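Local coordinates for phenolic acid decarboxylase (Sedimentibacter hydroxybenzoicus, PDB 7AE5), which catalyses the reversible, non-oxidative decarboxylation of 4-hydroxybenzoate and 3,4-dihydroxybenzoate under anaerobic conditions, with prenylated FMN and manganese as cofactors, at residues C[35-40]-C[49-54]; C[70-75]-C[81-86]; C[124-129]-C[139-144]; C[177-182]-C[201-206]; C[370-375]-C[380-385]. One frame throughout, in Å; residues are numbered along the deposited sequence.

Contact 1 (C[35-40]-C[49-54]); sequences AAAGRA and PAVFFE
The shortest polar bond here, from A40 N to A36 O at 2.7 Å, is a helix bond that spans A37, the residue that meets V51 and F53. No hydrogen bond joins the two segments, so the contact itself is apolar. A37 points its methyl at the strand. Its CB comes to the rim of the F53 ring, close to the ring plane, and lies 3.4 Å from CZ. The methyl therefore sits at an edge, not over a face. F53 has CG anti to its carbonyl carbon (chi1 -58°), which sends the ring across to the helix with CZ leading. V51 adds a looser touch, its CG1 lying 4.4 Å from A37 CB. An alanine on this helix face lets the bulky strand residues come close. I34, V24, V28 and V63 also pack on F53, so the ring is buried. V51 reaches A41 and V24 in its own chain and L471 of a second subunit. The guanidinium of R39 is held elsewhere, by I312 O. Strands 21-24 and 50-53 run parallel and side by side, with helix 33-43 connecting them. This is the packing of a beta-alpha-beta unit.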
# COMPACT_ATOMS: atom_id res chain seq x y z
N ALA C 35 1.58 -47.02 -8.91
CA ALA C 35 1.50 -45.58 -8.66
C ALA C 35 1.89 -45.24 -7.23
O ALA C 35 2.61 -44.27 -6.99
CB ALA C 35 0.09 -45.08 -8.96
N ALA C 36 1.42 -46.03 -6.26
CA ALA C 36 1.77 -45.78 -4.86
C ALA C 36 3.27 -45.92 -4.63
O ALA C 36 3.83 -45.21 -3.79
CB ALA C 36 1.01 -46.73 -3.94
N ALA C 37 3.93 -46.81 -5.37
CA ALA C 37 5.38 -46.91 -5.26
C ALA C 37 6.06 -45.70 -5.87
O ALA C 37 7.04 -45.19 -5.32
CB ALA C 37 5.86 -48.20 -5.93
N GLY C 38 5.56 -45.21 -7.01
CA GLY C 38 6.09 -43.99 -7.58
C GLY C 38 5.93 -42.80 -6.64
O GLY C 38 6.84 -41.99 -6.48
N ARG C 39 4.76 -42.69 -6.01
CA ARG C 39 4.57 -41.67 -4.97
C ARG C 39 5.49 -41.92 -3.79
O ARG C 39 6.09 -40.99 -3.25
CB ARG C 39 3.11 -41.65 -4.53
CG ARG C 39 2.81 -40.70 -3.37
CD ARG C 39 2.73 -39.26 -3.84
NE ARG C 39 4.02 -38.59 -3.76
CZ ARG C 39 4.23 -37.34 -4.14
NH1 ARG C 39 3.26 -36.59 -4.63
NH2 ARG C 39 5.45 -36.82 -4.01
N ALA C 40 5.61 -43.18 -3.37
CA ALA C 40 6.45 -43.51 -2.21
C ALA C 40 7.91 -43.17 -2.48
O ALA C 40 8.59 -42.59 -1.62
CB ALA C 40 6.29 -44.98 -1.85
N PRO C 49 15.25 -43.33 -5.37
CA PRO C 49 15.64 -44.24 -6.45
C PRO C 49 14.51 -44.45 -7.44
O PRO C 49 13.34 -44.13 -7.19
CB PRO C 49 15.94 -45.54 -5.70
CG PRO C 49 14.94 -45.52 -4.57
CD PRO C 49 14.72 -44.06 -4.21
N ALA C 50 14.88 -44.99 -8.60
CA ALA C 50 13.90 -45.55 -9.51
C ALA C 50 13.44 -46.90 -8.98
O ALA C 50 14.17 -47.58 -8.24
CB ALA C 50 14.48 -45.70 -10.91
N VAL C 51 12.22 -47.28 -9.34
CA VAL C 51 11.62 -48.51 -8.85
C VAL C 51 11.29 -49.40 -10.04
O VAL C 51 10.59 -48.96 -10.97
CB VAL C 51 10.37 -48.23 -8.00
CG1 VAL C 51 9.74 -49.53 -7.54
CG2 VAL C 51 10.73 -47.37 -6.80
N PHE C 52 11.79 -50.63 -10.02
CA PHE C 52 11.67 -51.57 -11.13
C PHE C 52 10.79 -52.73 -10.70
O PHE C 52 11.10 -53.42 -9.72
CB PHE C 52 13.05 -52.06 -11.56
CG PHE C 52 13.05 -52.82 -12.86
CD1 PHE C 52 12.84 -54.19 -12.88
CD2 PHE C 52 13.28 -52.17 -14.06
CE1 PHE C 52 12.84 -54.89 -14.07
CE2 PHE C 52 13.29 -52.86 -15.25
CZ PHE C 52 13.07 -54.23 -15.26
N PHE C 53 9.69 -52.94 -11.42
CA PHE C 53 8.76 -54.03 -11.14
C PHE C 53 8.97 -55.14 -12.15
O PHE C 53 8.74 -54.95 -13.35
CB PHE C 53 7.31 -53.55 -11.19
CG PHE C 53 7.00 -52.43 -10.23
CD1 PHE C 53 7.23 -51.12 -10.58
CD2 PHE C 53 6.49 -52.71 -8.97
CE1 PHE C 53 6.95 -50.09 -9.71
CE2 PHE C 53 6.20 -51.68 -8.09
CZ PHE C 53 6.43 -50.38 -8.46
N GLU C 54 9.40 -56.31 -11.67
CA GLU C 54 9.65 -57.42 -12.58
C GLU C 54 8.38 -58.18 -12.92
O GLU C 54 8.28 -58.75 -14.02
CB GLU C 54 10.68 -58.38 -11.96

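Contact 2 (C[70-75]-C[81-86]); sequences SWQNHA and DKNTST
T86 lies over one face of the W71 indole, and this carries the aromatic part of the contact. T86 CG2 stands 3.7 Å from the centroid of the six-membered ring and only 13° off its normal, a CH-pi contact. T86 OG1 sits above the five-membered ring, 3.5 Å from W71 CD2. The first torsion of W71 (chi1 -71°) sets the indole beside its own backbone N, facing T86. Within its own helix W71 places CZ3 over the centre of the H74 ring. Y319 meets W71 edge-to-face, and M346 packs on it. With an alanine in place of W71, the T86 methyl would probably lose the aromatic surface it rests on, and the H74 face its cover.

The segments belong to a helix-loop-helix connection, helix 71-77 to helix 86-96, in the N-terminal domain of the UbiD family. S70 N-caps the first helix through OG, and S85 caps the second.

Carbon-oxygen contacts join the middle. Q72 CA approaches K82 O at 3.3 Å in a CA-H...O contact, and Q72 CG touches the same oxygen. A75 CB lies 3.3 Å from D81 O.

Hydrogen bonds shape the loop from within. D81 O accepts from T84 OG1 at 2.6 Å and from T84 N, both from one face of its plane. D81 OD1 takes N83 N at 3.1 Å, an Asx turn. Q89 NE2 bonds to both W71 O and T84 O.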
# COMPACT_ATOMS: atom_id res chain seq x y z
N SER C 70 15.15 -37.79 -8.86
CA SER C 70 16.06 -37.36 -7.79
C SER C 70 17.26 -36.68 -8.43
O SER C 70 17.59 -36.94 -9.59
CB SER C 70 16.52 -38.53 -6.91
OG SER C 70 17.41 -39.38 -7.60
N TRP C 71 17.91 -35.82 -7.65
CA TRP C 71 19.11 -35.16 -8.14
C TRP C 71 20.27 -36.13 -8.29
O TRP C 71 21.21 -35.84 -9.04
CB TRP C 71 19.49 -34.01 -7.21
CG TRP C 71 18.54 -32.87 -7.33
CD1 TRP C 71 17.74 -32.36 -6.35
CD2 TRP C 71 18.25 -32.12 -8.52
NE1 TRP C 71 16.99 -31.32 -6.85
CE2 TRP C 71 17.28 -31.15 -8.18
CE3 TRP C 71 18.73 -32.16 -9.83
CZ2 TRP C 71 16.78 -30.24 -9.10
CZ3 TRP C 71 18.23 -31.25 -10.75
CH2 TRP C 71 17.26 -30.31 -10.38
N GLN C 72 20.23 -37.27 -7.60
CA GLN C 72 21.22 -38.32 -7.84
C GLN C 72 21.02 -38.93 -9.22
O GLN C 72 21.97 -39.06 -10.00
CB GLN C 72 21.14 -39.39 -6.76
CG GLN C 72 21.79 -39.01 -5.43
CD GLN C 72 21.05 -37.90 -4.71
OE1 GLN C 72 19.84 -37.74 -4.87
NE2 GLN C 72 21.77 -37.14 -3.90
N ASN C 73 19.78 -39.31 -9.55
CA ASN C 73 19.48 -39.84 -10.87
C ASN C 73 19.73 -38.80 -11.95
O ASN C 73 20.22 -39.13 -13.04
CB ASN C 73 18.03 -40.33 -10.93
CG ASN C 73 17.73 -41.40 -9.91
OD1 ASN C 73 18.52 -41.65 -8.99
ND2 ASN C 73 16.58 -42.05 -10.05
N HIS C 74 19.40 -37.54 -11.67
CA HIS C 74 19.65 -36.46 -12.62
C HIS C 74 21.15 -36.29 -12.86
O HIS C 74 21.58 -36.09 -14.00
CB HIS C 74 19.04 -35.16 -12.09
CG HIS C 74 18.90 -34.09 -13.13
ND1 HIS C 74 19.96 -33.32 -13.54
CD2 HIS C 74 17.82 -33.64 -13.81
CE1 HIS C 74 19.55 -32.45 -14.45
NE2 HIS C 74 18.25 -32.63 -14.63
N ALA C 75 21.95 -36.36 -11.80
CA ALA C 75 23.40 -36.25 -11.95
C ALA C 75 23.94 -37.39 -12.81
O ALA C 75 24.72 -37.16 -13.74
CB ALA C 75 24.07 -36.26 -10.58
N ASP C 81 29.11 -37.60 -11.14
CA ASP C 81 29.02 -38.22 -9.82
C ASP C 81 27.64 -37.96 -9.22
O ASP C 81 27.09 -36.86 -9.34
CB ASP C 81 30.12 -37.68 -8.90
CG ASP C 81 30.14 -38.36 -7.55
OD1 ASP C 81 29.42 -37.90 -6.64
OD2 ASP C 81 30.88 -39.35 -7.40
N LYS C 82 27.08 -38.98 -8.57
CA LYS C 82 25.67 -38.94 -8.20
C LYS C 82 25.37 -37.88 -7.15
O LYS C 82 24.24 -37.39 -7.08
CB LYS C 82 25.21 -40.31 -7.71
CG LYS C 82 25.70 -40.68 -6.32
CD LYS C 82 25.25 -42.09 -5.95
CE LYS C 82 25.79 -42.49 -4.59
NZ LYS C 82 26.46 -43.82 -4.64
N ASN C 83 26.35 -37.50 -6.34
CA ASN C 83 26.14 -36.52 -5.28
C ASN C 83 26.36 -35.09 -5.74
O ASN C 83 26.33 -34.17 -4.91
CB ASN C 83 27.05 -36.83 -4.08
CG ASN C 83 26.73 -38.16 -3.43
OD1 ASN C 83 27.62 -38.95 -3.14
ND2 ASN C 83 25.44 -38.41 -3.21
N THR C 84 26.59 -34.87 -7.03
CA THR C 84 26.84 -33.54 -7.55
C THR C 84 25.71 -32.59 -7.17
O THR C 84 24.53 -32.88 -7.40
CB THR C 84 26.99 -33.58 -9.08
OG1 THR C 84 28.06 -34.48 -9.42
CG2 THR C 84 27.30 -32.20 -9.62
N SER C 85 26.08 -31.46 -6.57
CA SER C 85 25.09 -30.47 -6.16
C SER C 85 24.28 -29.99 -7.35
O SER C 85 24.71 -30.06 -8.50
CB SER C 85 25.78 -29.28 -5.48
OG SER C 85 26.17 -28.32 -6.44
N THR C 86 23.08 -29.49 -7.05
CA THR C 86 22.19 -29.03 -8.11
C THR C 86 22.79 -27.84 -8.86
O THR C 86 22.66 -27.74 -10.08
CB THR C 86 20.82 -28.66 -7.52
OG1 THR C 86 20.28 -29.81 -6.86
CG2 THR C 86 19.86 -28.23 -8.62

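Contact 3 (C[124-129]-C[139-144]); sequences NLFEIL and GGFYIS
F126 meets F141, and its side chain can be followed outward from CB. With chi1 at -72°, CG stands opposite the F126 carbonyl carbon and leads the ring towards segment 139-144. On one side CD1 passes N124 OD1 at 3.6 Å, and that oxygen sits at the ring edge, in its plane. On the far side CE2 reaches F141 CD2 at 3.9 Å, and CZ lies 4.1 Å from the same atom. The two rings thus meet rim to rim and do not stack. N124 OD1 also accepts from F126 N at 3.1 Å in an Asx turn, with the donor well above the carbonyl plane. That bond probably helps to hold the backbone from which the ring springs. A second touch is purely aliphatic: L129 CD1 and I143 CD1 are 3.8 Å apart, and these side chains cross at about a right angle. V15 of the ShdD chain packs on F126, and R36 of that chain makes a cation-pi contact with F141. The contact joins a loop to strand 142-143 of the antiparallel sheet. It belongs to the FMN-binding-type Rift-related domain, with I143 about 8 Å, between side chains, from the predicted prenylated-FMN residue R168.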
# COMPACT_ATOMS: atom_id res chain seq x y z
N ASN C 124 -2.27 -54.81 -29.93
CA ASN C 124 -2.77 -54.78 -28.56
C ASN C 124 -1.66 -54.20 -27.68
O ASN C 124 -0.64 -54.85 -27.46
CB ASN C 124 -3.16 -56.18 -28.09
CG ASN C 124 -3.94 -56.17 -26.78
OD1 ASN C 124 -4.06 -55.13 -26.13
ND2 ASN C 124 -4.45 -57.32 -26.39
N LEU C 125 -1.86 -52.97 -27.21
CA LEU C 125 -0.85 -52.32 -26.37
C LEU C 125 -0.67 -53.05 -25.05
O LEU C 125 0.40 -52.97 -24.44
CB LEU C 125 -1.22 -50.86 -26.12
CG LEU C 125 -1.23 -49.92 -27.32
CD1 LEU C 125 -2.08 -48.70 -27.04
CD2 LEU C 125 0.19 -49.53 -27.68
N PHE C 126 -1.70 -53.76 -24.58
CA PHE C 126 -1.61 -54.41 -23.28
C PHE C 126 -0.68 -55.61 -23.31
O PHE C 126 -0.07 -55.95 -22.29
CB PHE C 126 -3.00 -54.82 -22.80
CG PHE C 126 -3.85 -53.66 -22.37
CD1 PHE C 126 -4.59 -52.95 -23.30
CD2 PHE C 126 -3.90 -53.28 -21.05
CE1 PHE C 126 -5.38 -51.88 -22.91
CE2 PHE C 126 -4.68 -52.21 -20.65
CZ PHE C 126 -5.42 -51.51 -21.58
N GLU C 127 -0.54 -56.27 -24.47
CA GLU C 127 0.43 -57.35 -24.59
C GLU C 127 1.86 -56.84 -24.67
O GLU C 127 2.79 -57.65 -24.67
CB GLU C 127 0.11 -58.21 -25.81
CG GLU C 127 -0.82 -59.38 -25.50
CD GLU C 127 -1.55 -59.90 -26.73
OE1 GLU C 127 -1.31 -59.38 -27.83
OE2 GLU C 127 -2.36 -60.84 -26.58
N ILE C 128 2.05 -55.52 -24.74
CA ILE C 128 3.37 -54.91 -24.75
C ILE C 128 3.63 -54.13 -23.47
O ILE C 128 4.68 -54.27 -22.84
CB ILE C 128 3.55 -54.00 -25.99
CG1 ILE C 128 3.47 -54.82 -27.28
CG2 ILE C 128 4.87 -53.24 -25.91
CD1 ILE C 128 4.43 -55.99 -27.32
N LEU C 129 2.67 -53.30 -23.05
CA LEU C 129 2.85 -52.39 -21.93
C LEU C 129 2.01 -52.82 -20.75
O LEU C 129 0.79 -53.00 -20.89
CB LEU C 129 2.47 -50.97 -22.35
CG LEU C 129 3.20 -50.37 -23.55
CD1 LEU C 129 2.56 -49.05 -23.95
CD2 LEU C 129 4.67 -50.19 -23.24
N GLY C 139 -9.07 -40.50 -16.17
CA GLY C 139 -10.07 -41.05 -17.07
C GLY C 139 -9.75 -42.45 -17.57
O GLY C 139 -10.68 -43.19 -17.92
N GLY C 140 -8.48 -42.82 -17.60
CA GLY C 140 -8.09 -44.14 -18.03
C GLY C 140 -6.66 -44.43 -17.63
O GLY C 140 -6.08 -43.76 -16.78
N PHE C 141 -6.09 -45.46 -18.27
CA PHE C 141 -4.69 -45.80 -18.07
C PHE C 141 -3.84 -44.96 -19.01
O PHE C 141 -4.16 -44.85 -20.20
CB PHE C 141 -4.45 -47.29 -18.32
CG PHE C 141 -5.41 -48.20 -17.59
CD1 PHE C 141 -5.90 -47.85 -16.34
CD2 PHE C 141 -5.82 -49.39 -18.15
CE1 PHE C 141 -6.78 -48.68 -15.66
CE2 PHE C 141 -6.70 -50.23 -17.48
CZ PHE C 141 -7.18 -49.87 -16.24
N TYR C 142 -2.78 -44.36 -18.49
CA TYR C 142 -2.04 -43.33 -19.20
C TYR C 142 -0.60 -43.75 -19.45
O TYR C 142 0.05 -44.34 -18.57
CB TYR C 142 -2.05 -42.02 -18.42
CG TYR C 142 -3.14 -41.06 -18.83
CD1 TYR C 142 -4.44 -41.22 -18.37
CD2 TYR C 142 -2.87 -39.99 -19.67
CE1 TYR C 142 -5.45 -40.34 -18.73
CE2 TYR C 142 -3.87 -39.11 -20.04
CZ TYR C 142 -5.15 -39.29 -19.57
OH TYR C 142 -6.13 -38.41 -19.94
N ILE C 143 -0.11 -43.44 -20.64
CA ILE C 143 1.32 -43.45 -20.94
C ILE C 143 1.82 -42.03 -20.71
O ILE C 143 1.50 -41.12 -21.47
CB ILE C 143 1.59 -43.91 -22.38
CG1 ILE C 143 0.99 -45.30 -22.62
CG2 ILE C 143 3.08 -43.92 -22.67
CD1 ILE C 143 0.90 -45.68 -24.08
N SER C 144 2.60 -41.84 -19.65
CA SER C 144 2.89 -40.51 -19.13
C SER C 144 4.32 -40.05 -19.38
O SER C 144 4.67 -38.94 -18.95
CB SER C 144 2.59 -40.46 -17.63
OG SER C 144 3.62 -41.08 -16.89

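Contact 4 (C[177-182]-C[201-206]); sequences VGIQAL and LPIAIT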
# COMPACT_ATOMS: atom_id res chain seq x y z
N VAL C 177 -5.28 -44.31 -28.87
CA VAL C 177 -4.89 -43.49 -27.73
C VAL C 177 -5.37 -42.06 -27.97
O VAL C 177 -5.58 -41.63 -29.10
CB VAL C 177 -3.36 -43.49 -27.50
CG1 VAL C 177 -2.89 -44.86 -27.04
CG2 VAL C 177 -2.62 -43.04 -28.75
N GLY C 178 -5.54 -41.33 -26.86
CA GLY C 178 -5.81 -39.91 -26.94
C GLY C 178 -4.55 -39.08 -26.82
O GLY C 178 -3.52 -39.54 -26.34
N ILE C 179 -4.64 -37.82 -27.27
CA ILE C 179 -3.49 -36.92 -27.25
C ILE C 179 -4.00 -35.49 -27.32
O ILE C 179 -5.10 -35.23 -27.81
CB ILE C 179 -2.51 -37.25 -28.40
CG1 ILE C 179 -1.10 -36.73 -28.08
CG2 ILE C 179 -3.01 -36.67 -29.72
CD1 ILE C 179 -0.08 -37.04 -29.15
N GLN C 180 -3.20 -34.55 -26.81
CA GLN C 180 -3.55 -33.13 -26.75
C GLN C 180 -2.92 -32.43 -27.95
O GLN C 180 -1.76 -32.03 -27.91
CB GLN C 180 -3.06 -32.51 -25.45
CG GLN C 180 -3.79 -32.98 -24.21
CD GLN C 180 -3.33 -32.24 -22.97
OE1 GLN C 180 -2.15 -32.25 -22.63
NE2 GLN C 180 -4.27 -31.58 -22.29
N ALA C 181 -3.72 -32.25 -29.01
CA ALA C 181 -3.17 -31.80 -30.29
C ALA C 181 -2.71 -30.34 -30.24
O ALA C 181 -1.67 -30.00 -30.81
CB ALA C 181 -4.20 -31.99 -31.39
N LEU C 182 -3.47 -29.47 -29.58
CA LEU C 182 -3.07 -28.07 -29.50
C LEU C 182 -1.81 -27.90 -28.67
O LEU C 182 -0.97 -27.03 -28.98
CB LEU C 182 -4.22 -27.23 -28.93
CG LEU C 182 -4.44 -25.80 -29.45
CD1 LEU C 182 -5.65 -25.18 -28.78
CD2 LEU C 182 -3.22 -24.90 -29.28
N LEU C 201 -2.57 -37.85 -39.94
CA LEU C 201 -1.33 -37.13 -39.65
C LEU C 201 -0.41 -38.07 -38.88
O LEU C 201 -0.69 -38.38 -37.71
CB LEU C 201 -1.59 -35.85 -38.86
CG LEU C 201 -0.66 -34.67 -39.14
CD1 LEU C 201 -1.17 -33.42 -38.45
CD2 LEU C 201 0.77 -34.96 -38.70
N PRO C 202 0.70 -38.51 -39.48
CA PRO C 202 1.51 -39.55 -38.84
C PRO C 202 2.35 -39.02 -37.70
O PRO C 202 2.93 -37.93 -37.77
CB PRO C 202 2.40 -40.06 -39.99
CG PRO C 202 2.24 -39.07 -41.12
CD PRO C 202 1.34 -37.96 -40.68
N ILE C 203 2.41 -39.81 -36.62
CA ILE C 203 3.29 -39.55 -35.49
C ILE C 203 3.92 -40.86 -35.05
O ILE C 203 3.45 -41.95 -35.39
CB ILE C 203 2.56 -38.89 -34.28
CG1 ILE C 203 1.84 -39.94 -33.44
CG2 ILE C 203 1.60 -37.80 -34.74
CD1 ILE C 203 1.27 -39.40 -32.16
N ALA C 204 5.00 -40.74 -34.29
CA ALA C 204 5.65 -41.88 -33.65
C ALA C 204 5.75 -41.62 -32.15
O ALA C 204 6.11 -40.52 -31.73
CB ALA C 204 7.05 -42.12 -34.23
N ILE C 205 5.41 -42.63 -31.36
CA ILE C 205 5.39 -42.53 -29.91
C ILE C 205 6.42 -43.52 -29.36
O ILE C 205 6.22 -44.73 -29.44
CB ILE C 205 3.99 -42.82 -29.34
CG1 ILE C 205 2.97 -41.84 -29.90
CG2 ILE C 205 4.01 -42.75 -27.82
CD1 ILE C 205 1.54 -42.26 -29.69
N THR C 206 7.51 -42.99 -28.82
CA THR C 206 8.59 -43.82 -28.30
C THR C 206 8.54 -43.87 -26.78
O THR C 206 8.35 -42.85 -26.12
CB THR C 206 9.96 -43.30 -28.76
OG1 THR C 206 10.26 -42.07 -28.08
CG2 THR C 206 9.95 -43.06 -30.27
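I179 and I203 reach toward each other tip to tip, and their CD1 atoms, 4.1 Å apart, form the closer part of this contact. Both side chains are stretched to meet. I179 has CG1 anti to the backbone N (chi1 -157°), with CD1 extended beyond it. I203 has CG1 between its backbone N and carbonyl carbon (chi1 82°), and this lifts the delta carbon off the strand. The second pair is slacker. V177 CG2 and I205 CD1 are 4.3 Å apart, so they barely touch. The backbones stay far apart: the CA atoms of V177 and I205 are 10.6 Å from each other. No hydrogen bond crosses, and the direct contact is van der Waals packing between four buried aliphatic side chains.

The loose side begins past I179. The chain leaves its strand and carries A181 and L182 away from 201-206. They pack instead on P61 and I60 of the ShdD chain, and L182 is exposed. The two strands are not paired in the sheet; their side chains meet inside its curl. V177 and I179 bond through the backbone to strand 287-299, while L201 and I203 bond to strand 259-265.

I179 also packs on M184, and its side chain lies about 4 Å from that of Y167; both are predicted to bind prenylated FMN. Side chains meeting across a curled antiparallel sheet fit the interior of the split-barrel-like flavin domain of UbiD enzymes.

Contact 5 (C[370-375]-C[380-385]); sequences FRLLST and PYSKIV
The P380 ring comes to the other segment through its ring atom CD, which lies 4.3 Å from T375 O, so it only grazes that segment. The aromatic rings of the two segments take no part in the contact and find partners elsewhere. Y381 stacks on H377, and F370 meets F370 of a third subunit with the two ring planes nearly parallel.

Between the segments the packing is made by methyl groups. L372 has CG anti to its backbone N (chi1 178°), and CD2 then reaches the far segment. That methyl lies 3.7 Å from V385 CG2 and 3.6 Å from S382 OG. L373 comes from the next position and sets its CD2 4.0 Å from V385 CG2. Each leucine side chain runs antiparallel to that of V385 and lies alongside it. L373 CD2 also makes a carbon-oxygen contact, 3.3 Å from S382 O.

The polar atoms are answered inside the fold. S382 OG bonds to G350 O, although L372 covers it, and S382 O bonds to K437 NZ. L372 O accepts from T375 OG1 at 2.6 Å, in the carbonyl plane on a lone pair, and from T375 N at 3.1 Å. T375 OG1 also takes G378 N, which ties the type I turn L372-T375, at the end of helix 364-372, to the start of helix 378-381.

With no hydrogen bond across, and with S382 O, S382 OG and L372 O bonded elsewhere, the contact probably depends on shape and exclusion of water.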
# COMPACT_ATOMS: atom_id res chain seq x y z
N PHE C 370 13.41 -7.23 -13.01
CA PHE C 370 12.69 -6.61 -14.12
C PHE C 370 13.05 -7.28 -15.44
O PHE C 370 12.18 -7.47 -16.30
CB PHE C 370 13.01 -5.11 -14.20
CG PHE C 370 12.45 -4.30 -13.07
CD1 PHE C 370 11.32 -4.73 -12.38
CD2 PHE C 370 13.03 -3.10 -12.71
CE1 PHE C 370 10.80 -3.98 -11.34
CE2 PHE C 370 12.52 -2.34 -11.67
CZ PHE C 370 11.40 -2.78 -10.99
N ARG C 371 14.32 -7.65 -15.62
CA ARG C 371 14.73 -8.31 -16.85
C ARG C 371 14.08 -9.69 -16.98
O ARG C 371 13.57 -10.05 -18.05
CB ARG C 371 16.25 -8.42 -16.92
CG ARG C 371 16.77 -8.80 -18.29
CD ARG C 371 16.15 -7.93 -19.37
NE ARG C 371 17.06 -7.67 -20.48
CZ ARG C 371 17.19 -6.50 -21.10
NH1 ARG C 371 16.50 -5.43 -20.71
NH2 ARG C 371 18.02 -6.40 -22.13
N LEU C 372 14.08 -10.46 -15.89
CA LEU C 372 13.43 -11.77 -15.92
C LEU C 372 11.94 -11.62 -16.22
O LEU C 372 11.39 -12.35 -17.06
CB LEU C 372 13.62 -12.49 -14.59
CG LEU C 372 12.89 -13.84 -14.59
CD1 LEU C 372 13.86 -14.98 -14.89
CD2 LEU C 372 12.15 -14.07 -13.29
N LEU C 373 11.28 -10.69 -15.54
CA LEU C 373 9.87 -10.44 -15.79
C LEU C 373 9.61 -9.83 -17.16
O LEU C 373 8.46 -9.52 -17.48
CB LEU C 373 9.30 -9.53 -14.70
CG LEU C 373 9.31 -10.12 -13.29
CD1 LEU C 373 8.99 -9.07 -12.25
CD2 LEU C 373 8.35 -11.29 -13.20
N SER C 374 10.65 -9.65 -17.99
CA SER C 374 10.45 -9.19 -19.36
C SER C 374 10.96 -10.20 -20.40
O SER C 374 11.09 -9.84 -21.57
CB SER C 374 11.11 -7.82 -19.58
OG SER C 374 12.38 -7.74 -18.96
N THR C 375 11.24 -11.44 -20.00
CA THR C 375 11.61 -12.49 -20.93
C THR C 375 10.36 -13.20 -21.45
O THR C 375 9.29 -13.10 -20.85
CB THR C 375 12.54 -13.49 -20.25
OG1 THR C 375 11.96 -13.91 -19.01
CG2 THR C 375 13.89 -12.85 -19.98
N PRO C 380 5.03 -14.05 -18.39
CA PRO C 380 3.72 -14.54 -17.97
C PRO C 380 3.78 -15.57 -16.85
O PRO C 380 2.82 -15.72 -16.10
CB PRO C 380 3.16 -15.16 -19.25
CG PRO C 380 4.36 -15.67 -19.96
CD PRO C 380 5.49 -14.75 -19.61
N TYR C 381 4.90 -16.29 -16.72
CA TYR C 381 4.98 -17.39 -15.76
C TYR C 381 5.45 -16.94 -14.38
O TYR C 381 4.84 -17.30 -13.37
CB TYR C 381 5.92 -18.48 -16.28
CG TYR C 381 5.28 -19.51 -17.19
CD1 TYR C 381 5.21 -19.29 -18.56
CD2 TYR C 381 4.76 -20.69 -16.67
CE1 TYR C 381 4.63 -20.23 -19.39
CE2 TYR C 381 4.19 -21.63 -17.50
CZ TYR C 381 4.12 -21.40 -18.86
OH TYR C 381 3.55 -22.33 -19.69
N SER C 382 6.53 -16.17 -14.33
CA SER C 382 7.26 -15.95 -13.09
C SER C 382 6.49 -14.99 -12.19
O SER C 382 6.38 -13.80 -12.50
CB SER C 382 8.65 -15.41 -13.41
OG SER C 382 9.46 -16.43 -13.96
N LYS C 383 5.97 -15.50 -11.08
CA LYS C 383 5.19 -14.70 -10.14
C LYS C 383 6.00 -14.28 -8.92
O LYS C 383 5.86 -13.15 -8.45
CB LYS C 383 3.95 -15.47 -9.69
CG LYS C 383 3.06 -14.70 -8.72
CD LYS C 383 1.82 -15.49 -8.37
CE LYS C 383 2.16 -16.79 -7.66
NZ LYS C 383 0.96 -17.61 -7.36
N ILE C 384 6.85 -15.16 -8.39
CA ILE C 384 7.65 -14.88 -7.21
C ILE C 384 9.11 -14.93 -7.61
O ILE C 384 9.62 -15.99 -8.01
CB ILE C 384 7.35 -15.87 -6.07
CG1 ILE C 384 5.86 -15.81 -5.71
CG2 ILE C 384 8.21 -15.56 -4.86
CD1 ILE C 384 5.44 -16.84 -4.69
N VAL C 385 9.79 -13.80 -7.49
CA VAL C 385 11.18 -13.65 -7.93
C VAL C 385 12.01 -13.20 -6.74
O VAL C 385 11.81 -12.10 -6.21
CB VAL C 385 11.31 -12.66 -9.09
CG1 VAL C 385 12.76 -12.56 -9.55
CG2 VAL C 385 10.41 -13.06 -10.24

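How the contacts relate
Contacts 1, 3, 4 and 5 are buried, while contact 2 lies at the surface. Contacts 1 and 2 share the N-terminal domain and touch where A50 N comes 3.7 Å from N73 ND2. Contacts 3 and 4 both reach the antiparallel sheet of the Rift-related domain and join through L125 CD1 and V177 CG1, 3.9 Å apart. Contact 5 stands apart in the C-terminal domain, its centre about 36 Å from that of contact 1. The buried four are chiefly aliphatic or aromatic packing. Contact 2 alone adds a CH-pi contact and a CA-H...O contact. Contacts 1 and 5 border a second subunit; contacts 3 and 4 border ShdD.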